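Side-chain contact in secreted protein (Streptomyces lividans TK24, PDB 5LXZ), which probably acts as a copper-radical oxidase of the galactose oxidase type, belonging to the AA5 family: residues Y365-G370 and P393-G398. The protein carries 1 engineered substitution. Sequence-based numbering, arbitrary orientation.
Sequences YMVIGG and PKFVDG
Tyr365 and Val367 both approach the ring of Phe395 within one blade of the Kelch-type beta-propeller, a four-stranded antiparallel sheet in which 364-368 is the second strand and 395-397 the fourth, at the outer edge of the blade. Strand 383-387 runs between them, so the two segments share no backbone pairing and meet mainly through one apolar side-chain pair, reached across the intervening strand. At the start of 365-370, the ring of Tyr365 leads away from 393-398 and packs against Phe302 and Phe310, on strands of the preceding blade; what it offers Phe395 is its backbone, with Tyr365 O 4.4 Å from Phe395 CE1 in a loose contact. Met366 leaves from the other face of the sheet and lies on Ile385; the end of its side chain turns back towards 393-398 without touching it.

At Val367 the side chain turns towards Phe395, and here the actual touch occurs: Val367 CG2 lies 4.0 Å from Phe395 CE1. The methyl reaches this position because CG2 stands anti to the carbonyl carbon, while CG1 takes the place anti to the backbone N (chi1 173°). Phe395 in turn carries CG beside its own backbone N, chi1 -76°, which swings the ring back over strand 383-387, onto Arg384 and Ala386, with Pro327 and Met343 also against it. The two side chains cross at about a right angle, and the methyl comes to the ring obliquely. This buried apolar patch thus joins the blade's second strand to its fourth and forms part of the surface facing the preceding blade. Beyond Ile368 the chain leaves the contact, and Gly369 presents its carbonyl O to Arg384 NH1 in a hydrogen bond.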
loop_
_atom_site.group_PDB
_atom_site.type_symbol
_atom_site.label_atom_id
_atom_site.label_comp_id
_atom_site.label_asym_id
_atom_site.label_seq_id
_atom_site.Cartn_x
_atom_site.Cartn_y
_atom_site.Cartn_z
ATOM N N TYR A 365 -6.829 -14.296 5.913
ATOM C CA TYR A 365 -6.554 -12.895 5.543
ATOM C C TYR A 365 -7.610 -12.019 6.142
ATOM O O TYR A 365 -8.776 -12.384 6.082
ATOM C CB TYR A 365 -6.555 -12.741 4.030
ATOM C CG TYR A 365 -5.415 -13.373 3.333
ATOM C CD1 TYR A 365 -5.416 -14.715 3.022
ATOM C CD2 TYR A 365 -4.290 -12.643 3.034
ATOM C CE1 TYR A 365 -4.335 -15.299 2.380
ATOM C CE2 TYR A 365 -3.204 -13.234 2.429
ATOM C CZ TYR A 365 -3.234 -14.537 2.100
ATOM O OH TYR A 365 -2.149 -15.134 1.460
ATOM N N MET A 366 -7.223 -10.893 6.700
ATOM C CA MET A 366 -8.151 -9.936 7.288
ATOM C C MET A 366 -8.056 -8.612 6.573
ATOM O O MET A 366 -6.966 -8.080 6.365
ATOM C CB MET A 366 -7.872 -9.773 8.755
ATOM C CG MET A 366 -8.792 -8.755 9.405
ATOM S SD MET A 366 -8.320 -8.307 11.097
ATOM C CE MET A 366 -9.144 -9.634 11.820
ATOM N N VAL A 367 -9.212 -8.091 6.151
ATOM C CA VAL A 367 -9.381 -6.780 5.566
ATOM C C VAL A 367 -10.046 -5.868 6.617
ATOM O O VAL A 367 -11.002 -6.295 7.266
ATOM C CB VAL A 367 -10.207 -6.864 4.284
ATOM C CG1 VAL A 367 -10.526 -5.499 3.784
ATOM C CG2 VAL A 367 -9.499 -7.673 3.208
ATOM N N ILE A 368 -9.459 -4.716 6.821
ATOM C CA ILE A 368 -9.779 -3.870 7.948
ATOM C C ILE A 368 -10.173 -2.485 7.461
ATOM O O ILE A 368 -9.400 -1.810 6.799
ATOM C CB ILE A 368 -8.545 -3.707 8.881
ATOM C CG1 ILE A 368 -7.959 -5.041 9.260
ATOM C CG2 ILE A 368 -8.890 -2.897 10.121
ATOM C CD1 ILE A 368 -6.567 -4.994 9.819
ATOM N N GLY A 369 -11.356 -2.029 7.838
ATOM C CA GLY A 369 -11.786 -0.686 7.583
ATOM C C GLY A 369 -11.956 -0.410 6.088
ATOM O O GLY A 369 -12.317 -1.318 5.340
ATOM N N GLY A 370 -11.643 0.819 5.687
ATOM C CA GLY A 370 -11.846 1.265 4.337
ATOM C C GLY A 370 -12.896 2.331 4.212
ATOM O O GLY A 370 -13.579 2.680 5.167
ATOM N N PRO A 393 -13.903 -20.894 -0.236
ATOM C CA PRO A 393 -13.539 -19.792 0.657
ATOM C C PRO A 393 -14.524 -18.664 0.597
ATOM O O PRO A 393 -15.154 -18.450 -0.445
ATOM C CB PRO A 393 -12.193 -19.331 0.118
ATOM C CG PRO A 393 -12.237 -19.688 -1.315
ATOM C CD PRO A 393 -12.970 -20.986 -1.365
ATOM N N LYS A 394 -14.653 -17.961 1.716
ATOM C CA LYS A 394 -15.520 -16.814 1.799
ATOM C C LYS A 394 -15.017 -15.913 2.898
ATOM O O LYS A 394 -14.288 -16.360 3.805
ATOM C CB LYS A 394 -16.963 -17.209 2.091
ATOM C CG LYS A 394 -17.143 -17.874 3.436
ATOM C CD LYS A 394 -18.535 -18.434 3.702
ATOM C CE LYS A 394 -18.547 -19.208 5.019
ATOM N NZ LYS A 394 -19.668 -20.184 5.068
ATOM N N PHE A 395 -15.391 -14.652 2.795
ATOM C CA PHE A 395 -15.240 -13.715 3.874
ATOM C C PHE A 395 -16.387 -13.848 4.877
ATOM O O PHE A 395 -17.557 -14.021 4.477
ATOM C CB PHE A 395 -15.164 -12.294 3.379
ATOM C CG PHE A 395 -13.845 -11.937 2.780
ATOM C CD1 PHE A 395 -12.812 -11.438 3.588
ATOM C CD2 PHE A 395 -13.654 -12.040 1.420
ATOM C CE1 PHE A 395 -11.611 -11.070 3.044
ATOM C CE2 PHE A 395 -12.409 -11.674 0.882
ATOM C CZ PHE A 395 -11.432 -11.195 1.708
ATOM N N VAL A 396 -16.016 -13.732 6.145
ATOM C CA VAL A 396 -16.983 -13.610 7.252
ATOM C C VAL A 396 -16.539 -12.456 8.087
ATOM O O VAL A 396 -15.329 -12.192 8.207
ATOM C CB VAL A 396 -17.090 -14.882 8.102
ATOM C CG1 VAL A 396 -17.536 -16.043 7.253
ATOM C CG2 VAL A 396 -15.785 -15.223 8.758
ATOM N N ASP A 397 -17.472 -11.730 8.683
ATOM C CA ASP A 397 -17.091 -10.591 9.503
ATOM C C ASP A 397 -16.306 -11.057 10.721
ATOM O O ASP A 397 -16.627 -12.088 11.342
ATOM C CB ASP A 397 -18.313 -9.789 9.998
ATOM C CG ASP A 397 -19.014 -9.039 8.908
ATOM O OD1 ASP A 397 -18.548 -9.065 7.750
ATOM O OD2 ASP A 397 -20.060 -8.376 9.196
ATOM N N GLY A 398 -15.268 -10.289 11.047
ATOM C CA GLY A 398 -14.559 -10.420 12.321
ATOM C C GLY A 398 -15.075 -9.368 13.287
ATOM O O GLY A 398 -16.153 -8.773 13.105
#